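Local coordinates for zinc uptake regulation protein (Escherichia coli, PDB 4MTE) that represses zinc-uptake genes such as znuACB by binding their operator DNA with zinc as cofactor, at residues 77-82 with 136-141; 94-99 with 109-114. All coordinates share one frame; numbering follows the deposited sequence.

Contact 1 (77-82 with 136-141). With ZN (zinc ion), chain N; nucleotides of chain F.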
loop_
_atom_site.group_PDB
_atom_site.type_symbol
_atom_site.label_atom_id
_atom_site.label_comp_id
_atom_site.label_asym_id
_atom_site.label_seq_id
_atom_site.Cartn_x
_atom_site.Cartn_y
_atom_site.Cartn_z
ATOM N N HIS D 77 -22.277 14.591 -8.813
ATOM C CA HIS D 77 -21.095 14.669 -9.659
ATOM C C HIS D 77 -19.949 13.940 -8.982
ATOM O O HIS D 77 -19.825 13.950 -7.750
ATOM C CB HIS D 77 -20.682 16.119 -9.899
ATOM C CG HIS D 77 -21.691 16.917 -10.661
ATOM N ND1 HIS D 77 -22.043 16.628 -11.959
ATOM C CD2 HIS D 77 -22.417 18.003 -10.304
ATOM C CE1 HIS D 77 -22.950 17.498 -12.371
ATOM N NE2 HIS D 77 -23.193 18.341 -11.386
ATOM N N LYS D 78 -19.117 13.311 -9.800
ATOM C CA LYS D 78 -17.880 12.717 -9.335
ATOM C C LYS D 78 -16.773 13.753 -9.458
ATOM O O LYS D 78 -16.610 14.377 -10.508
ATOM C CB LYS D 78 -17.532 11.490 -10.177
ATOM C CG LYS D 78 -16.269 10.776 -9.733
ATOM C CD LYS D 78 -15.936 9.624 -10.660
ATOM C CE LYS D 78 -14.738 8.834 -10.165
ATOM N NZ LYS D 78 -15.032 8.139 -8.884
ATOM N N VAL D 79 -16.018 13.936 -8.380
ATOM C CA VAL D 79 -14.848 14.806 -8.396
ATOM C C VAL D 79 -13.627 13.953 -8.742
ATOM O O VAL D 79 -13.159 13.165 -7.920
ATOM C CB VAL D 79 -14.643 15.500 -7.031
ATOM C CG1 VAL D 79 -13.589 16.595 -7.142
ATOM C CG2 VAL D 79 -15.967 16.064 -6.510
ATOM N N GLU D 80 -13.116 14.125 -9.960
ATOM C CA GLU D 80 -12.117 13.224 -10.538
ATOM C C GLU D 80 -10.691 13.438 -10.026
ATOM O O GLU D 80 -9.896 12.498 -10.008
ATOM C CB GLU D 80 -12.112 13.371 -12.061
ATOM C CG GLU D 80 -13.450 13.091 -12.731
ATOM C CD GLU D 80 -13.777 11.611 -12.809
ATOM O OE1 GLU D 80 -13.033 10.796 -12.224
ATOM O OE2 GLU D 80 -14.783 11.265 -13.463
ATOM N N SER D 81 -10.357 14.665 -9.639
ATOM C CA SER D 81 -9.007 14.965 -9.168
ATOM C C SER D 81 -8.792 14.309 -7.812
ATOM O O SER D 81 -7.702 13.824 -7.504
ATOM C CB SER D 81 -8.780 16.469 -9.074
ATOM O OG SER D 81 -9.655 17.061 -8.132
ATOM N N THR D 82 -9.846 14.308 -7.005
ATOM C CA THR D 82 -9.917 13.464 -5.825
ATOM C C THR D 82 -10.520 12.151 -6.306
ATOM O O THR D 82 -10.410 11.810 -7.482
ATOM C CB THR D 82 -10.813 14.088 -4.733
ATOM O OG1 THR D 82 -12.161 14.181 -5.208
ATOM C CG2 THR D 82 -10.318 15.479 -4.356
ATOM N N VAL D 136 -14.312 18.133 -17.755
ATOM C CA VAL D 136 -13.966 18.037 -16.346
ATOM C C VAL D 136 -13.177 19.280 -15.970
ATOM O O VAL D 136 -12.019 19.432 -16.356
ATOM C CB VAL D 136 -13.127 16.778 -16.050
ATOM C CG1 VAL D 136 -12.776 16.705 -14.565
ATOM C CG2 VAL D 136 -13.873 15.527 -16.497
ATOM N N ILE D 137 -13.820 20.176 -15.230
ATOM C CA ILE D 137 -13.162 21.379 -14.740
ATOM C C ILE D 137 -13.170 21.358 -13.223
ATOM O O ILE D 137 -14.226 21.433 -12.594
ATOM C CB ILE D 137 -13.843 22.665 -15.239
ATOM C CG1 ILE D 137 -14.256 22.519 -16.705
ATOM C CG2 ILE D 137 -12.914 23.858 -15.048
ATOM C CD1 ILE D 137 -15.698 22.096 -16.888
ATOM N N GLU D 138 -11.983 21.235 -12.644
ATOM C CA GLU D 138 -11.831 21.170 -11.200
ATOM C C GLU D 138 -10.671 22.054 -10.774
ATOM O O GLU D 138 -9.546 21.893 -11.246
ATOM C CB GLU D 138 -11.608 19.723 -10.759
ATOM C CG GLU D 138 -12.771 18.803 -11.103
ATOM C CD GLU D 138 -12.519 17.357 -10.726
ATOM O OE1 GLU D 138 -11.489 17.079 -10.078
ATOM O OE2 GLU D 138 -13.353 16.497 -11.079
ATOM N N ALA D 139 -10.965 23.000 -9.887
ATOM C CA ALA D 139 -9.980 23.964 -9.422
ATOM C C ALA D 139 -9.617 23.667 -7.975
ATOM O O ALA D 139 -10.491 23.409 -7.147
ATOM C CB ALA D 139 -10.523 25.380 -9.561
ATOM N N HIS D 140 -8.320 23.694 -7.683
ATOM C CA HIS D 140 -7.822 23.472 -6.332
ATOM C C HIS D 140 -7.212 24.748 -5.776
ATOM O O HIS D 140 -6.615 25.534 -6.510
ATOM C CB HIS D 140 -6.788 22.349 -6.323
ATOM C CG HIS D 140 -7.370 21.000 -6.598
ATOM N ND1 HIS D 140 -7.734 20.128 -5.596
ATOM C CD2 HIS D 140 -7.666 20.380 -7.764
ATOM C CE1 HIS D 140 -8.223 19.025 -6.133
ATOM N NE2 HIS D 140 -8.193 19.152 -7.446
ATOM N N GLY D 141 -7.370 24.946 -4.473
ATOM C CA GLY D 141 -6.827 26.112 -3.806
ATOM C C GLY D 141 -7.408 26.273 -2.418
ATOM O O GLY D 141 -7.552 25.295 -1.685
HETATM ZN ZN ZN N . -24.209 20.061 -11.107
ATOM P P DA F 21 -13.491 5.406 -6.567
ATOM O OP1 DA F 21 -13.420 6.261 -7.769
ATOM O OP2 DA F 21 -14.388 5.758 -5.446
ATOM O "O5'" DA F 21 -13.867 3.934 -7.045
ATOM C "C5'" DA F 21 -13.090 3.365 -8.079
ATOM C "C4'" DA F 21 -13.524 1.941 -8.371
ATOM O "O4'" DA F 21 -13.237 1.100 -7.230
ATOM C "C3'" DA F 21 -15.012 1.744 -8.654
ATOM O "O3'" DA F 21 -15.148 1.484 -10.041
ATOM C "C2'" DA F 21 -15.434 0.566 -7.767
ATOM C "C1'" DA F 21 -14.098 -0.013 -7.322
ATOM N N9 DA F 21 -14.091 -0.709 -6.040
ATOM C C8 DA F 21 -14.198 -0.176 -4.785
ATOM N N7 DA F 21 -14.144 -1.073 -3.824
ATOM C C5 DA F 21 -13.984 -2.271 -4.500
ATOM C C6 DA F 21 -13.857 -3.607 -4.070
ATOM N N6 DA F 21 -13.867 -3.999 -2.790
ATOM N N1 DA F 21 -13.716 -4.544 -5.024
ATOM C C2 DA F 21 -13.699 -4.185 -6.309
ATOM N N3 DA F 21 -13.807 -2.971 -6.834
ATOM C C4 DA F 21 -13.948 -2.059 -5.865
#
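The turn at E80-S81, just past the strand that ends at V79, faces strand 136-140 without a beta bridge, the nearest CA atoms, those of S81 and E138, lying 7.1 Å apart. In this Fur-family protein the contact joins the wing of the winged-helix DNA-binding domain to strand 131-140 of the dimerization sheet. Its centre is the carboxylate of E138. The side chain, extended beyond CG with CD anti to CA (chi2 177°), sets its two oxygens against two successive backbone amides, N of E80 binding OE2 at 2.6 Å and N of S81 binding OE1 at 2.7 Å. Each oxygen accepts through its syn lone pair, so the two amides grip the carboxylate like a fork and fix its rotation. OE1 takes a second bond from OG of S81, at 2.7 Å and nearly along the C-O axis. That hydroxyl in turn accepts from H140, whose NE2 stands 2.6 Å from S81 OG with the partner only 11° out of the ring plane; beyond the ring, ND1 of H140 is bonded to D104. The chain D104-H140-S81-E138 thus ties the wing turn to the sheet through polar links. CG1 of V79 lies against OE1 of E138; the apolar contact is CG of E80 on CG1 of V136, the side chains crossing at about a right angle. Residues V136 and E138 to G141 also pair antiparallel with a strand of the second subunit, so the strand that receives the wing turn is also part of the dimer interface. Earlier on the wing strand, H77 binds a zinc ion through NE2, while K78 runs out to the DNA backbone and its NZ donates to OP1 of DA21 of chain F at 2.7 Å.

Contact 2 (94-99 with 109-114); sequences PTHTSA and VKEECA. With ZN (zinc ion), chain N.
H96 and E111 approach tip to tip on a shared zinc ion, and NE2 of H96 comes within 2.6 Å of OE1 of E111 because both atoms bind the metal, not each other. In this Fur-family repressor they are two of the four protein ligands of one of the chain's two zinc sites, with H77 and C88 as the others, and they meet where the loop leading into strand 99-103 reaches strand 109-112 of the dimerization sheet. The glutamate is bidentate: OE1 sits 2.0 Å and OE2 2.1 Å from the zinc ion. Its chain is fully stretched, CG anti to the backbone N (chi1 -169°) and CD continuing that line (chi2 -175°), which carries the carboxylate from the strand to the metal. The imidazole arrives from the loop; OE1 of E111 lies at the ring's edge, and the ring and carboxylate planes are turned 41° apart. Around the zinc, the ring of H96 also meets that of H77 nearly perpendicularly, and L90 lies against both H96 and E111. Just beyond the ligands the two segments join as strands. A99 and E112 form an antiparallel hydrogen-bonded pair, N of A99 to O of E112 at 2.9 Å and N of E112 to O of A99 at 3.0 Å, both nearly straight. This bridge holds the backbone of E111, next to E112, beside the loop that presents H96. Past the pair the segments stay close, the CA atoms of S98 and C113 coming nearest, before A114 caps helix 115-127; OG1 of T97 is hydrogen-bonded to E118 of that helix. On the face bearing A99 and E112, M121 and M128 of the second subunit pack against those two residues. At the helix start, CG2 of T97 rests 3.5 Å from the backbone O of A114.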
loop_
_atom_site.group_PDB
_atom_site.type_symbol
_atom_site.label_atom_id
_atom_site.label_comp_id
_atom_site.label_asym_id
_atom_site.label_seq_id
_atom_site.Cartn_x
_atom_site.Cartn_y
_atom_site.Cartn_z
ATOM N N PRO D 94 -32.318 22.539 -16.584
ATOM C CA PRO D 94 -31.849 21.527 -17.538
ATOM C C PRO D 94 -30.361 21.236 -17.357
ATOM O O PRO D 94 -29.642 22.091 -16.839
ATOM C CB PRO D 94 -32.124 22.170 -18.907
ATOM C CG PRO D 94 -32.411 23.619 -18.627
ATOM C CD PRO D 94 -33.010 23.647 -17.263
ATOM N N THR D 95 -29.921 20.047 -17.768
ATOM C CA THR D 95 -28.544 19.600 -17.555
ATOM C C THR D 95 -27.521 20.660 -17.953
ATOM O O THR D 95 -27.766 21.471 -18.846
ATOM C CB THR D 95 -28.253 18.293 -18.313
ATOM O OG1 THR D 95 -28.579 18.455 -19.698
ATOM C CG2 THR D 95 -29.073 17.151 -17.730
ATOM N N HIS D 96 -26.371 20.634 -17.287
ATOM C CA HIS D 96 -25.457 21.766 -17.290
ATOM C C HIS D 96 -23.997 21.352 -17.408
ATOM O O HIS D 96 -23.655 20.177 -17.264
ATOM C CB HIS D 96 -25.632 22.531 -15.979
ATOM C CG HIS D 96 -25.427 21.680 -14.764
ATOM N ND1 HIS D 96 -26.360 20.760 -14.336
ATOM C CD2 HIS D 96 -24.389 21.594 -13.900
ATOM C CE1 HIS D 96 -25.909 20.152 -13.253
ATOM N NE2 HIS D 96 -24.716 20.639 -12.968
ATOM N N THR D 97 -23.150 22.341 -17.675
ATOM C CA THR D 97 -21.711 22.207 -17.507
ATOM C C THR D 97 -21.367 22.907 -16.203
ATOM O O THR D 97 -22.074 23.828 -15.789
ATOM C CB THR D 97 -20.925 22.865 -18.661
ATOM O OG1 THR D 97 -19.521 22.660 -18.460
ATOM C CG2 THR D 97 -21.213 24.367 -18.741
ATOM N N SER D 98 -20.289 22.483 -15.554
ATOM C CA SER D 98 -19.920 23.068 -14.273
ATOM C C SER D 98 -18.429 22.983 -13.999
ATOM O O SER D 98 -17.735 22.104 -14.509
ATOM C CB SER D 98 -20.671 22.375 -13.144
ATOM O OG SER D 98 -20.239 21.035 -12.987
ATOM N N ALA D 99 -17.955 23.914 -13.178
ATOM C CA ALA D 99 -16.586 23.904 -12.692
ATOM C C ALA D 99 -16.623 23.783 -11.174
ATOM O O ALA D 99 -17.316 24.546 -10.500
ATOM C CB ALA D 99 -15.863 25.174 -13.114
ATOM N N VAL D 109 -16.539 22.220 -1.390
ATOM C CA VAL D 109 -16.510 22.446 -2.830
ATOM C C VAL D 109 -17.710 23.250 -3.311
ATOM O O VAL D 109 -18.815 23.105 -2.787
ATOM C CB VAL D 109 -16.436 21.118 -3.623
ATOM C CG1 VAL D 109 -15.198 20.324 -3.225
ATOM C CG2 VAL D 109 -17.702 20.290 -3.420
ATOM N N LYS D 110 -17.483 24.097 -4.311
ATOM C CA LYS D 110 -18.564 24.866 -4.925
ATOM C C LYS D 110 -18.721 24.507 -6.397
ATOM O O LYS D 110 -17.759 24.592 -7.168
ATOM C CB LYS D 110 -18.311 26.370 -4.782
ATOM C CG LYS D 110 -19.077 27.025 -3.636
ATOM C CD LYS D 110 -20.543 27.268 -3.985
ATOM C CE LYS D 110 -20.704 28.416 -4.974
ATOM N NZ LYS D 110 -22.129 28.815 -5.158
ATOM N N GLU D 111 -19.930 24.094 -6.778
ATOM C CA GLU D 111 -20.257 23.912 -8.187
ATOM C C GLU D 111 -20.723 25.248 -8.751
ATOM O O GLU D 111 -21.726 25.801 -8.301
ATOM C CB GLU D 111 -21.344 22.848 -8.411
ATOM C CG GLU D 111 -21.455 22.498 -9.891
ATOM C CD GLU D 111 -22.583 21.547 -10.271
ATOM O OE1 GLU D 111 -22.716 21.288 -11.472
ATOM O OE2 GLU D 111 -23.344 21.043 -9.427
ATOM N N GLU D 112 -19.987 25.760 -9.733
ATOM C CA GLU D 112 -20.322 27.032 -10.363
ATOM C C GLU D 112 -20.382 26.873 -11.877
ATOM O O GLU D 112 -19.455 26.350 -12.495
ATOM C CB GLU D 112 -19.300 28.102 -9.979
ATOM C CG GLU D 112 -18.991 28.136 -8.488
ATOM C CD GLU D 112 -18.582 29.513 -7.992
ATOM O OE1 GLU D 112 -19.273 30.501 -8.324
ATOM O OE2 GLU D 112 -17.570 29.606 -7.265
ATOM N N CYS D 113 -21.482 27.328 -12.466
ATOM C CA CYS D 113 -21.684 27.212 -13.903
ATOM C C CYS D 113 -20.658 28.051 -14.654
ATOM O O CYS D 113 -20.078 28.984 -14.100
ATOM C CB CYS D 113 -23.097 27.658 -14.278
ATOM S SG CYS D 113 -23.521 27.371 -16.011
ATOM N N ALA D 114 -20.443 27.718 -15.922
ATOM C CA ALA D 114 -19.468 28.421 -16.745
ATOM C C ALA D 114 -19.635 28.042 -18.214
ATOM O O ALA D 114 -18.999 27.106 -18.699
ATOM C CB ALA D 114 -18.051 28.108 -16.271
HETATM ZN ZN ZN N . -24.209 20.061 -11.107
#

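How the contacts relate
The two contacts share one zinc ion: contact 1 supplies H77 and contact 2 supplies H96 and E111, with NE2 of H77 lying 3.2 Å from NE2 of H96 and 3.0 Å from OE1 of E111. C88, from neither, is the remaining protein ligand. Their centres are about 11 Å apart, and 94-99 with 109-114 is nested within the chain loop closed by 77-82 with 136-141. Away from the metal, I137 of contact 1 packs its CG2 3.8 Å from CB of A99. Zinc and the E138 network therefore link the DNA-binding wing to the dimerization sheet at two places, consistent with zinc-dependent operator binding, and both contacts touch the second subunit.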